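Local coordinates for protein racemase (Pseudovibrio sp. JE062, PDB 3MKC) that belongs to the mandelate racemase and muconate lactonizing enzyme family of the enolase superfamily, with a barrel-type C-terminal domain, at residues L234-E238 with R259-E264; H282-Y288 with V309-N315. All coordinates share one frame; numbering follows the deposited sequence.

Overall arrangement
Both contacts lie in the enolase-like C-terminal domain, a TIM-barrel-type fold of alternating strands and helices. Contact 1 comes first along the chain and closes before contact 2 opens. It brings strand 236-238 beside strand 261-262, joined by a single bridge at A237 and I260, with helix 246-255 between them in the chain. Contact 2 pairs strand 283-284 with strand 310-311 around helix 293-306. Strands 261-262 and 283-284 are neighbours in one parallel sheet. This pairing links the two contacts, so four consecutive barrel strands run side by side. The contact centres are about 9 Å apart. Side chains also link them: Y235 OH hydrogen-bonds probably to Q310 OE1, and E238 OE1 weakly to Q285 NE2. Together they join neighbouring parts of one barrel.

Contact 1. Residues L234-E238 with R259-E264; sequences LYFAE and RICGAE
The guanidinium of R259 lies flat on the ring of Y235, with planes 8° apart. R259 CZ sits 3.7 Å from the Y235 ring centroid, a cation-pi stack. The same group is held at its edge: R259 NH1 donates to Y235 O at 2.9 Å, in the carbonyl plane and on a lone pair. This bond fixes the rotation of the guanidinium over the ring. C261 SG makes a sulfur-aromatic contact over one face of the F236 ring, offset toward the rim and 3.4 Å from its centroid.

The backbones are joined by A237 N to R259 O at 2.9 Å and by C261 N to A237 O at 3.2 Å. Water 2 bridges A237 O and C261 O. E238 OE2 and E264 OE2 are 3.9 Å apart. Water 3 donates to E238 OE2 and E264 OE1; water 4 bonds weakly to both OE2 atoms. E238 OE1 is in a salt bridge with K177, D211 lies beside E238 OE2, and Y214 OH hydrogen-bonds to E264 OE1. The three gathered acids are consistent with the metal-holding cluster of enolase-superfamily barrels.

Strand 207-211 pairs with strand 236-238. I260 packs on helix 246-255, while C261 and F236 meet L283 of strand 283-284.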
# COMPACT_ATOMS: atom_id res chain seq x y z
N LEU A 234 -12.64 -1.78 -18.36
CA LEU A 234 -12.10 -1.86 -17.01
C LEU A 234 -10.79 -1.08 -16.91
O LEU A 234 -10.03 -1.00 -17.88
CB LEU A 234 -11.89 -3.34 -16.64
CG LEU A 234 -13.16 -4.20 -16.77
CD1 LEU A 234 -12.84 -5.66 -16.51
CD2 LEU A 234 -14.22 -3.70 -15.78
N TYR A 235 -10.54 -0.50 -15.74
CA TYR A 235 -9.33 0.29 -15.52
C TYR A 235 -8.07 -0.57 -15.55
O TYR A 235 -7.08 -0.19 -16.17
CB TYR A 235 -9.40 1.04 -14.20
CG TYR A 235 -8.34 2.09 -14.09
CD1 TYR A 235 -8.60 3.41 -14.45
CD2 TYR A 235 -7.04 1.76 -13.70
CE1 TYR A 235 -7.60 4.38 -14.42
CE2 TYR A 235 -6.04 2.71 -13.67
CZ TYR A 235 -6.32 4.01 -14.03
OH TYR A 235 -5.31 4.95 -14.04
N PHE A 236 -8.10 -1.71 -14.87
CA PHE A 236 -6.94 -2.58 -14.90
C PHE A 236 -7.21 -4.02 -14.51
O PHE A 236 -8.27 -4.35 -13.97
CB PHE A 236 -5.76 -1.99 -14.09
CG PHE A 236 -5.94 -1.98 -12.58
CD1 PHE A 236 -6.34 -3.12 -11.88
CD2 PHE A 236 -5.56 -0.86 -11.85
CE1 PHE A 236 -6.35 -3.14 -10.47
CE2 PHE A 236 -5.56 -0.86 -10.45
CZ PHE A 236 -5.96 -2.00 -9.76
N ALA A 237 -6.24 -4.88 -14.81
CA ALA A 237 -6.32 -6.30 -14.50
C ALA A 237 -5.17 -6.60 -13.53
O ALA A 237 -4.00 -6.59 -13.92
CB ALA A 237 -6.17 -7.12 -15.76
N GLU A 238 -5.53 -6.87 -12.28
CA GLU A 238 -4.57 -7.15 -11.22
C GLU A 238 -4.41 -8.63 -10.88
O GLU A 238 -5.37 -9.39 -10.93
CB GLU A 238 -5.00 -6.41 -9.95
CG GLU A 238 -4.20 -6.74 -8.71
CD GLU A 238 -4.72 -6.00 -7.50
OE1 GLU A 238 -5.22 -4.87 -7.67
OE2 GLU A 238 -4.61 -6.53 -6.38
N ARG A 259 -5.00 -2.75 -18.99
CA ARG A 259 -3.87 -2.27 -18.20
C ARG A 259 -3.48 -3.50 -17.39
O ARG A 259 -4.33 -4.16 -16.80
CB ARG A 259 -4.27 -1.16 -17.22
CG ARG A 259 -4.39 0.24 -17.80
CD ARG A 259 -4.27 1.24 -16.64
NE ARG A 259 -4.42 2.63 -17.05
CZ ARG A 259 -5.58 3.22 -17.33
NH1 ARG A 259 -6.72 2.53 -17.25
NH2 ARG A 259 -5.61 4.50 -17.67
N ILE A 260 -2.19 -3.82 -17.38
CA ILE A 260 -1.72 -4.98 -16.63
C ILE A 260 -0.94 -4.47 -15.43
O ILE A 260 -0.05 -3.64 -15.57
CB ILE A 260 -0.80 -5.86 -17.50
CG1 ILE A 260 -1.54 -6.28 -18.77
CG2 ILE A 260 -0.36 -7.10 -16.72
CD1 ILE A 260 -2.83 -7.04 -18.51
N CYS A 261 -1.30 -4.94 -14.23
CA CYS A 261 -0.61 -4.52 -13.02
C CYS A 261 0.38 -5.57 -12.58
O CYS A 261 0.32 -6.72 -13.02
CB CYS A 261 -1.60 -4.34 -11.87
SG CYS A 261 -3.04 -3.35 -12.24
N GLY A 262 1.28 -5.18 -11.70
CA GLY A 262 2.25 -6.12 -11.16
C GLY A 262 2.92 -5.54 -9.93
O GLY A 262 2.68 -4.39 -9.56
N ALA A 263 3.74 -6.37 -9.28
CA ALA A 263 4.53 -5.96 -8.12
C ALA A 263 3.85 -5.83 -6.76
O ALA A 263 4.45 -5.34 -5.82
CB ALA A 263 5.26 -4.67 -8.45
N GLU A 264 2.61 -6.29 -6.66
CA GLU A 264 1.89 -6.22 -5.39
C GLU A 264 2.70 -6.76 -4.22
O GLU A 264 2.71 -6.16 -3.15
CB GLU A 264 0.57 -7.01 -5.48
CG GLU A 264 0.01 -7.37 -4.10
CD GLU A 264 -1.33 -8.07 -4.15
OE1 GLU A 264 -1.47 -9.07 -4.89
OE2 GLU A 264 -2.26 -7.61 -3.45
O HOH W 1 -7.81 -2.88 -17.95
O HOH W 2 -2.02 -8.54 -13.70
O HOH W 3 -4.31 -8.95 -5.50
O HOH W 4 -2.56 -5.28 -5.23

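Contact 2. Residues H282-Y288 with V309-N315; sequences HLLQSDY and VQVMPHN
Backbone hydrogen bonds join H282-Y288 to V309-N315 in parallel register, L283 beside Q310 and L284 beside V311. Q310 N donates to H282 O, and L284 N to Q310 O at 2.9 Å. M312 N then bonds to L284 O at 3.1 Å. Past the regular strands, H314 N bonds to Q285 O at 3.0 Å. Here the donor stands above the carbonyl plane, 57° out of it. This bond carries the pairing into the loops.

Apolar contacts divide between the two faces of the sheet. On the face of L283 and Q310, L283 CD1 lies 4.0 Å from SE of selenomethionine M312. The two side chains cross at about a right angle. L283 CG is anti to its N (chi1 -169°), which carries CD1 and CD2 toward M312. On the other face, L284 CG meets V309 CG1 at 3.8 Å, again nearly at right angles, and L284 CB meets V311 CG2. L284 also packs on I300 of helix 293-306.

An aromatic contact closes the loop end. P313 CB sits over one face of the Y288 ring, 3.7 Å from its centroid, as a CH-pi contact. N315 CB comes to the ring edge.

Two waters add polar links. Water 6 accepts from Y288 OH and donates to P313 O. Water 5 donates to M312 O and takes a weak bond from Q285 NE2. Outside the segments, Q310 OE1 is hydrogen-bonded to Y235 OH, and D287 OD1 to N289 N; Q285 NE2 also bonds weakly to E238 OE1.

In this beta-alpha-beta unit the strand part is thus held by directional backbone bonds, with largely apolar side chains on both sides. The Y288 end is instead fixed by its ring face on P313 and by water 6, which satisfies both its hydroxyl and P313 O.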
# COMPACT_ATOMS: atom_id res chain seq x y z
N HIS A 282 1.77 -1.83 -16.93
CA HIS A 282 1.30 -0.45 -16.99
C HIS A 282 1.24 0.19 -15.63
O HIS A 282 1.22 1.41 -15.51
CB HIS A 282 -0.14 -0.34 -17.52
CG HIS A 282 -0.35 -0.91 -18.88
ND1 HIS A 282 -0.41 -2.26 -19.13
CD2 HIS A 282 -0.61 -0.30 -20.07
CE1 HIS A 282 -0.71 -2.47 -20.40
NE2 HIS A 282 -0.84 -1.29 -20.99
N LEU A 283 1.19 -0.64 -14.59
CA LEU A 283 1.02 -0.11 -13.25
C LEU A 283 1.69 -0.99 -12.20
O LEU A 283 1.61 -2.21 -12.26
CB LEU A 283 -0.48 -0.00 -12.99
CG LEU A 283 -1.06 0.73 -11.79
CD1 LEU A 283 -2.47 1.24 -12.14
CD2 LEU A 283 -1.10 -0.19 -10.58
N LEU A 284 2.34 -0.34 -11.23
CA LEU A 284 3.02 -1.03 -10.14
C LEU A 284 2.23 -0.87 -8.85
O LEU A 284 1.71 0.20 -8.56
CB LEU A 284 4.41 -0.43 -9.94
CG LEU A 284 5.38 -0.58 -11.12
CD1 LEU A 284 6.61 0.25 -10.84
CD2 LEU A 284 5.75 -2.05 -11.31
N GLN A 285 2.19 -1.93 -8.05
CA GLN A 285 1.44 -1.91 -6.80
C GLN A 285 2.29 -2.14 -5.55
O GLN A 285 1.78 -2.60 -4.52
CB GLN A 285 0.31 -2.93 -6.87
CG GLN A 285 -0.61 -2.69 -8.07
CD GLN A 285 -1.72 -3.71 -8.20
OE1 GLN A 285 -1.48 -4.91 -8.16
NE2 GLN A 285 -2.95 -3.23 -8.36
N SER A 286 3.58 -1.81 -5.64
CA SER A 286 4.49 -1.95 -4.50
C SER A 286 3.83 -1.36 -3.25
O SER A 286 3.32 -0.24 -3.29
CB SER A 286 5.81 -1.24 -4.80
OG SER A 286 6.33 -1.70 -6.04
N ASP A 287 3.87 -2.11 -2.16
CA ASP A 287 3.22 -1.71 -0.90
C ASP A 287 4.03 -0.84 0.05
O ASP A 287 5.22 -1.07 0.25
CB ASP A 287 2.78 -2.99 -0.17
CG ASP A 287 1.79 -2.73 0.95
OD1 ASP A 287 1.94 -1.75 1.69
OD2 ASP A 287 0.85 -3.55 1.08
N TYR A 288 3.37 0.14 0.66
CA TYR A 288 4.00 1.06 1.61
C TYR A 288 4.74 0.33 2.71
O TYR A 288 5.88 0.67 3.05
CB TYR A 288 2.94 1.93 2.30
CG TYR A 288 2.04 2.70 1.37
CD1 TYR A 288 2.39 3.97 0.92
CD2 TYR A 288 0.83 2.16 0.95
CE1 TYR A 288 1.56 4.69 0.07
CE2 TYR A 288 -0.01 2.87 0.10
CZ TYR A 288 0.36 4.13 -0.34
OH TYR A 288 -0.45 4.82 -1.22
N VAL A 309 4.71 4.51 -16.51
CA VAL A 309 4.09 3.50 -15.67
C VAL A 309 3.44 4.17 -14.46
O VAL A 309 4.08 4.97 -13.78
CB VAL A 309 5.15 2.49 -15.19
CG1 VAL A 309 4.56 1.55 -14.14
CG2 VAL A 309 5.66 1.69 -16.39
N GLN A 310 2.18 3.84 -14.21
CA GLN A 310 1.46 4.40 -13.07
C GLN A 310 1.79 3.62 -11.81
O GLN A 310 2.17 2.45 -11.88
CB GLN A 310 -0.05 4.31 -13.29
CG GLN A 310 -0.55 4.99 -14.54
CD GLN A 310 -2.07 5.11 -14.55
OE1 GLN A 310 -2.77 4.26 -14.00
NE2 GLN A 310 -2.57 6.17 -15.17
N VAL A 311 1.64 4.27 -10.66
CA VAL A 311 1.87 3.60 -9.40
C VAL A 311 0.68 3.85 -8.49
O VAL A 311 0.27 4.99 -8.28
CB VAL A 311 3.13 4.10 -8.68
CG1 VAL A 311 3.31 3.34 -7.36
CG2 VAL A 311 4.36 3.89 -9.57
N MSE A 312 0.11 2.76 -7.99
CA MSE A 312 -1.02 2.81 -7.06
C MSE A 312 -0.59 1.79 -6.03
O MSE A 312 -0.88 0.60 -6.16
CB MSE A 312 -2.32 2.37 -7.74
CG MSE A 312 -2.86 3.37 -8.75
SE MSE A 312 -4.64 2.97 -9.32
CE MSE A 312 -4.77 4.30 -10.67
N PRO A 313 0.13 2.24 -5.00
CA PRO A 313 0.61 1.33 -3.96
C PRO A 313 -0.46 0.49 -3.29
O PRO A 313 -1.52 0.99 -2.93
CB PRO A 313 1.31 2.26 -2.97
CG PRO A 313 1.74 3.41 -3.83
CD PRO A 313 0.53 3.62 -4.69
N HIS A 314 -0.17 -0.80 -3.14
CA HIS A 314 -1.10 -1.71 -2.49
C HIS A 314 -1.29 -1.16 -1.08
O HIS A 314 -0.33 -0.75 -0.43
CB HIS A 314 -0.52 -3.11 -2.43
CG HIS A 314 -1.32 -4.07 -1.61
ND1 HIS A 314 -2.57 -4.50 -1.99
CD2 HIS A 314 -1.05 -4.69 -0.44
CE1 HIS A 314 -3.04 -5.35 -1.09
NE2 HIS A 314 -2.13 -5.48 -0.14
N ASN A 315 -2.54 -1.14 -0.62
CA ASN A 315 -2.84 -0.63 0.70
C ASN A 315 -3.97 -1.41 1.36
O ASN A 315 -5.14 -1.23 1.01
CB ASN A 315 -3.19 0.86 0.62
CG ASN A 315 -3.74 1.41 1.92
OD1 ASN A 315 -3.52 0.84 2.99
ND2 ASN A 315 -4.45 2.53 1.85
O HOH W 5 -3.37 -0.72 -6.54
O HOH W 6 -2.45 3.35 -2.30